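Local coordinates for protein transferrin (Manduca sexta, PDB 6WB6) that binds a single ferric ion together with carbonate and transports iron as a secreted insect transferrin, at residues A[108-122]-A[207-221]. Sequence-based numbering, arbitrary orientation.
Sequences LKGLRSCHTGVNRNV and ALRCLAHNNGEVAFT. With CO3 (carbonate ion), chain G; CO3 (carbonate ion), chain F.
Arg112 lays its guanidinium flat against the carboxylate of Glu217, the two planes 16° apart and Glu217 OE1 over the centre of the face. No guanidinium N-H points at the acid, so this salt bridge works by charge alone; at the edge, Arg112 NE and NH2 both grip Asn215 O, NE at 2.7 Å. The bend at chi3 (-71°) turns that edge toward the carbonyl. Glu217 OE1 also takes the backbone N of Arg112 at 2.8 Å, nearly straight, and a water shared with Gly110 O. With an alanine in place of Arg112, the Glu217 carboxylate would probably lose its stacked countercharge and Asn215 O its two side-chain donors. Further along, Cys114 SG and Cys210 SG form a disulfide, tying strand 112-114 to helix 203-213. His115 lies alongside Phe220; Phe220 CD2 lies over one face of the imidazole, 3.3 Å from His115 CE1. His115 NE2 bonds Ser113 OG, which also pairs with Ser162 OG, and ND1 bonds Gly123 O. Beyond, Thr116 OG1, Arg120 NE and Val122 N hold one carbonate of the iron site, Val122 N at the start of helix 121-131. Strand 112-114 runs parallel between strands 161-163 and 218-222, with helix 203-213 packed on the Cys114 face and Phe220 reaching Pro127 of helix 121-131.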
loop_
_atom_site.group_PDB
_atom_site.type_symbol
_atom_site.label_atom_id
_atom_site.label_comp_id
_atom_site.label_asym_id
_atom_site.label_seq_id
_atom_site.Cartn_x
_atom_site.Cartn_y
_atom_site.Cartn_z
ATOM N N LEU A 108 28.161 19.138 -1.599
ATOM C CA LEU A 108 26.867 19.163 -0.936
ATOM C C LEU A 108 26.953 18.498 0.422
ATOM O O LEU A 108 26.067 18.702 1.262
ATOM C CB LEU A 108 25.796 18.490 -1.804
ATOM C CG LEU A 108 25.387 19.311 -3.047
ATOM C CD1 LEU A 108 24.374 18.561 -3.891
ATOM C CD2 LEU A 108 24.850 20.708 -2.657
ATOM N N LYS A 109 28.029 17.755 0.658
ATOM C CA LYS A 109 28.215 17.056 1.922
ATOM C C LYS A 109 28.319 18.062 3.051
ATOM O O LYS A 109 28.976 19.092 2.922
ATOM C CB LYS A 109 29.488 16.200 1.900
ATOM C CG LYS A 109 29.781 15.475 3.246
ATOM C CD LYS A 109 31.114 14.716 3.192
ATOM C CE LYS A 109 31.054 13.296 3.830
ATOM N NZ LYS A 109 30.647 13.279 5.274
ATOM N N GLY A 110 27.684 17.744 4.168
ATOM C CA GLY A 110 27.732 18.592 5.317
ATOM C C GLY A 110 26.807 19.785 5.263
ATOM O O GLY A 110 26.758 20.551 6.233
ATOM N N LEU A 111 26.059 19.960 4.182
ATOM C CA LEU A 111 25.167 21.103 4.084
ATOM C C LEU A 111 23.856 20.831 4.812
ATOM O O LEU A 111 23.467 19.681 5.035
ATOM C CB LEU A 111 24.877 21.443 2.631
ATOM C CG LEU A 111 26.029 21.920 1.759
ATOM C CD1 LEU A 111 25.454 22.254 0.395
ATOM C CD2 LEU A 111 26.722 23.102 2.321
ATOM N N ARG A 112 23.182 21.912 5.200
ATOM C CA ARG A 112 21.803 21.837 5.645
ATOM C C ARG A 112 20.882 21.856 4.426
ATOM O O ARG A 112 20.829 22.857 3.700
ATOM C CB ARG A 112 21.489 22.992 6.586
ATOM C CG ARG A 112 22.440 23.135 7.774
ATOM C CD ARG A 112 21.939 24.254 8.673
ATOM N NE ARG A 112 22.132 25.546 8.022
ATOM C CZ ARG A 112 23.297 26.178 7.978
ATOM N NH1 ARG A 112 24.351 25.640 8.576
ATOM N NH2 ARG A 112 23.402 27.342 7.351
ATOM N N SER A 113 20.137 20.761 4.226
ATOM C CA SER A 113 19.431 20.463 2.984
ATOM C C SER A 113 17.925 20.584 3.152
ATOM O O SER A 113 17.373 20.187 4.177
ATOM C CB SER A 113 19.755 19.044 2.502
ATOM O OG SER A 113 19.288 18.062 3.409
ATOM N N CYS A 114 17.266 21.127 2.126
ATOM C CA CYS A 114 15.837 21.392 2.144
ATOM C C CYS A 114 15.163 20.571 1.060
ATOM O O CYS A 114 15.396 20.791 -0.135
ATOM C CB CYS A 114 15.545 22.879 1.933
ATOM S SG CYS A 114 16.356 23.988 3.076
ATOM N N HIS A 115 14.291 19.667 1.477
ATOM C CA HIS A 115 13.705 18.673 0.607
ATOM C C HIS A 115 12.207 18.891 0.560
ATOM O O HIS A 115 11.601 19.389 1.515
ATOM C CB HIS A 115 13.996 17.239 1.106
ATOM C CG HIS A 115 15.459 16.895 1.132
ATOM N ND1 HIS A 115 16.078 16.186 0.126
ATOM C CD2 HIS A 115 16.427 17.194 2.027
ATOM C CE1 HIS A 115 17.368 16.080 0.387
ATOM N NE2 HIS A 115 17.602 16.661 1.548
ATOM N N THR A 116 11.603 18.487 -0.547
ATOM C CA THR A 116 10.150 18.545 -0.641
ATOM C C THR A 116 9.518 17.615 0.374
ATOM O O THR A 116 8.648 18.014 1.156
ATOM C CB THR A 116 9.708 18.174 -2.047
ATOM O OG1 THR A 116 10.126 16.835 -2.339
ATOM C CG2 THR A 116 10.312 19.116 -3.020
ATOM N N GLY A 117 9.951 16.363 0.372
ATOM C CA GLY A 117 9.432 15.387 1.297
ATOM C C GLY A 117 9.852 14.009 0.852
ATOM O O GLY A 117 10.341 13.813 -0.259
ATOM N N VAL A 118 9.625 13.041 1.734
ATOM C CA VAL A 118 10.102 11.690 1.470
ATOM C C VAL A 118 9.391 11.091 0.263
ATOM O O VAL A 118 8.194 11.314 0.028
ATOM C CB VAL A 118 9.933 10.787 2.703
ATOM C CG1 VAL A 118 8.479 10.455 2.967
ATOM C CG2 VAL A 118 10.762 9.505 2.512
ATOM N N ASN A 119 10.139 10.302 -0.496
ATOM C CA ASN A 119 9.658 9.488 -1.598
ATOM C C ASN A 119 9.171 10.317 -2.765
ATOM O O ASN A 119 8.494 9.800 -3.643
ATOM C CB ASN A 119 8.553 8.542 -1.142
ATOM C CG ASN A 119 9.070 7.481 -0.204
ATOM O OD1 ASN A 119 10.186 7.016 -0.361
ATOM N ND2 ASN A 119 8.275 7.117 0.789
ATOM N N ARG A 120 9.500 11.588 -2.798
ATOM C CA ARG A 120 9.096 12.444 -3.902
ATOM C C ARG A 120 10.224 12.557 -4.918
ATOM O O ARG A 120 11.373 12.203 -4.647
ATOM C CB ARG A 120 8.683 13.814 -3.369
ATOM C CG ARG A 120 7.419 13.748 -2.513
ATOM C CD ARG A 120 7.031 15.084 -1.822
ATOM N NE ARG A 120 6.742 16.165 -2.756
ATOM C CZ ARG A 120 6.054 17.269 -2.443
ATOM N NH1 ARG A 120 5.573 17.426 -1.207
ATOM N NH2 ARG A 120 5.852 18.223 -3.368
ATOM N N ASN A 121 9.884 13.040 -6.115
ATOM C CA ASN A 121 10.849 12.983 -7.212
ATOM C C ASN A 121 12.009 13.969 -7.107
ATOM O O ASN A 121 13.164 13.544 -7.032
ATOM C CB ASN A 121 10.142 13.193 -8.542
ATOM C CG ASN A 121 9.466 11.926 -9.026
ATOM O OD1 ASN A 121 10.118 11.031 -9.566
ATOM N ND2 ASN A 121 8.175 11.830 -8.792
ATOM N N VAL A 122 11.738 15.278 -7.175
ATOM C CA VAL A 122 12.856 16.215 -7.252
ATOM C C VAL A 122 13.514 16.351 -5.894
ATOM O O VAL A 122 14.722 16.622 -5.800
ATOM C CB VAL A 122 12.420 17.603 -7.777
ATOM C CG1 VAL A 122 11.657 17.458 -9.080
ATOM C CG2 VAL A 122 11.576 18.381 -6.726
ATOM N N ALA A 207 10.514 24.102 0.498
ATOM C CA ALA A 207 11.948 23.876 0.424
ATOM C C ALA A 207 12.690 25.168 0.124
ATOM O O ALA A 207 13.770 25.400 0.657
ATOM C CB ALA A 207 12.263 22.833 -0.636
ATOM N N LEU A 208 12.144 26.014 -0.746
ATOM C CA LEU A 208 12.815 27.280 -0.994
ATOM C C LEU A 208 12.687 28.201 0.217
ATOM O O LEU A 208 13.613 28.953 0.515
ATOM C CB LEU A 208 12.264 27.940 -2.270
ATOM C CG LEU A 208 12.518 27.076 -3.529
ATOM C CD1 LEU A 208 11.518 27.279 -4.621
ATOM C CD2 LEU A 208 13.919 27.347 -4.042
ATOM N N ARG A 209 11.573 28.138 0.943
ATOM C CA ARG A 209 11.479 28.889 2.200
ATOM C C ARG A 209 12.458 28.356 3.233
ATOM O O ARG A 209 13.048 29.126 4.002
ATOM C CB ARG A 209 10.057 28.827 2.753
ATOM C CG ARG A 209 9.058 29.538 1.868
ATOM C CD ARG A 209 7.720 29.659 2.535
ATOM N NE ARG A 209 7.084 28.357 2.629
ATOM C CZ ARG A 209 6.119 27.918 1.823
ATOM N NH1 ARG A 209 5.638 28.685 0.848
ATOM N NH2 ARG A 209 5.626 26.699 2.005
ATOM N N CYS A 210 12.604 27.034 3.301
ATOM C CA CYS A 210 13.645 26.468 4.142
ATOM C C CYS A 210 14.993 27.068 3.777
ATOM O O CYS A 210 15.769 27.465 4.649
ATOM C CB CYS A 210 13.648 24.943 3.991
ATOM S SG CYS A 210 15.074 24.085 4.676
ATOM N N LEU A 211 15.260 27.199 2.486
ATOM C CA LEU A 211 16.544 27.727 2.025
ATOM C C LEU A 211 16.653 29.239 2.266
ATOM O O LEU A 211 17.694 29.733 2.726
ATOM C CB LEU A 211 16.711 27.389 0.539
ATOM C CG LEU A 211 17.924 27.966 -0.225
ATOM C CD1 LEU A 211 19.180 27.252 0.162
ATOM C CD2 LEU A 211 17.757 27.892 -1.730
ATOM N N ALA A 212 15.597 29.990 1.973
ATOM C CA ALA A 212 15.695 31.450 1.995
ATOM C C ALA A 212 15.439 32.038 3.376
ATOM O O ALA A 212 15.936 33.125 3.682
ATOM C CB ALA A 212 14.694 32.053 0.998
ATOM N N HIS A 213 14.657 31.341 4.202
ATOM C CA HIS A 213 14.161 31.849 5.463
ATOM C C HIS A 213 14.559 31.017 6.673
ATOM O O HIS A 213 14.473 31.530 7.797
ATOM C CB HIS A 213 12.629 31.931 5.424
ATOM C CG HIS A 213 12.102 32.705 4.255
ATOM N ND1 HIS A 213 10.845 32.503 3.737
ATOM C CD2 HIS A 213 12.675 33.667 3.490
ATOM C CE1 HIS A 213 10.657 33.316 2.711
ATOM N NE2 HIS A 213 11.753 34.032 2.541
ATOM N N ASN A 214 14.964 29.751 6.495
ATOM C CA ASN A 214 15.418 28.943 7.619
ATOM C C ASN A 214 16.874 28.539 7.459
ATOM O O ASN A 214 17.304 27.497 7.962
ATOM C CB ASN A 214 14.549 27.703 7.815
ATOM C CG ASN A 214 14.603 27.186 9.242
ATOM O OD1 ASN A 214 14.809 27.958 10.167
ATOM N ND2 ASN A 214 14.410 25.878 9.425
ATOM N N ASN A 215 17.648 29.359 6.765
ATOM C CA ASN A 215 19.100 29.211 6.771
ATOM C C ASN A 215 19.524 27.824 6.281
ATOM O O ASN A 215 20.587 27.336 6.634
ATOM C CB ASN A 215 19.657 29.484 8.173
ATOM C CG ASN A 215 21.105 29.892 8.160
ATOM O OD1 ASN A 215 21.634 30.332 7.138
ATOM N ND2 ASN A 215 21.761 29.770 9.311
ATOM N N GLY A 216 18.689 27.187 5.467
ATOM C CA GLY A 216 19.132 26.037 4.707
ATOM C C GLY A 216 20.187 26.429 3.704
ATOM O O GLY A 216 20.309 27.583 3.326
ATOM N N GLU A 217 20.966 25.443 3.255
ATOM C CA GLU A 217 22.067 25.740 2.355
ATOM C C GLU A 217 21.921 25.128 0.977
ATOM O O GLU A 217 22.665 25.513 0.067
ATOM C CB GLU A 217 23.392 25.282 2.973
ATOM C CG GLU A 217 23.932 26.223 4.039
ATOM C CD GLU A 217 24.867 25.504 4.992
ATOM O OE1 GLU A 217 24.529 24.349 5.347
ATOM O OE2 GLU A 217 25.926 26.078 5.368
ATOM N N VAL A 218 20.998 24.189 0.799
ATOM C CA VAL A 218 20.670 23.649 -0.510
ATOM C C VAL A 218 19.210 23.239 -0.476
ATOM O O VAL A 218 18.719 22.765 0.544
ATOM C CB VAL A 218 21.602 22.466 -0.868
ATOM C CG1 VAL A 218 21.463 21.354 0.156
ATOM C CG2 VAL A 218 21.295 21.954 -2.249
ATOM N N ALA A 219 18.510 23.448 -1.587
ATOM C CA ALA A 219 17.101 23.088 -1.716
ATOM C C ALA A 219 16.985 22.217 -2.949
ATOM O O ALA A 219 17.583 22.527 -3.980
ATOM C CB ALA A 219 16.196 24.317 -1.856
ATOM N N PHE A 220 16.300 21.093 -2.816
ATOM C CA PHE A 220 15.975 20.235 -3.944
ATOM C C PHE A 220 14.502 20.447 -4.295
ATOM O O PHE A 220 13.615 20.103 -3.510
ATOM C CB PHE A 220 16.273 18.774 -3.603
ATOM C CG PHE A 220 17.719 18.532 -3.225
ATOM C CD1 PHE A 220 18.695 18.464 -4.195
ATOM C CD2 PHE A 220 18.097 18.398 -1.905
ATOM C CE1 PHE A 220 20.020 18.240 -3.854
ATOM C CE2 PHE A 220 19.436 18.179 -1.560
ATOM C CZ PHE A 220 20.389 18.109 -2.540
ATOM N N THR A 221 14.241 21.016 -5.465
ATOM C CA THR A 221 12.876 21.297 -5.833
ATOM C C THR A 221 12.775 21.270 -7.362
ATOM O O THR A 221 13.583 20.623 -8.045
ATOM C CB THR A 221 12.463 22.612 -5.157
ATOM O OG1 THR A 221 11.112 22.900 -5.456
ATOM C CG2 THR A 221 13.391 23.777 -5.595
HETATM C C CO3 G . 8.684 16.194 -5.844
HETATM O O1 CO3 G . 7.514 16.298 -5.290
HETATM O O2 CO3 G . 9.695 16.180 -5.053
HETATM O O3 CO3 G . 8.879 16.089 -7.124
HETATM C C CO3 F . 5.756 13.743 -6.268
HETATM O O1 CO3 F . 5.229 12.634 -5.847
HETATM O O2 CO3 F . 5.031 14.880 -6.355
HETATM O O3 CO3 F . 7.025 13.668 -6.605
HETATM O O HOH W 1 26.089 23.084 7.091
#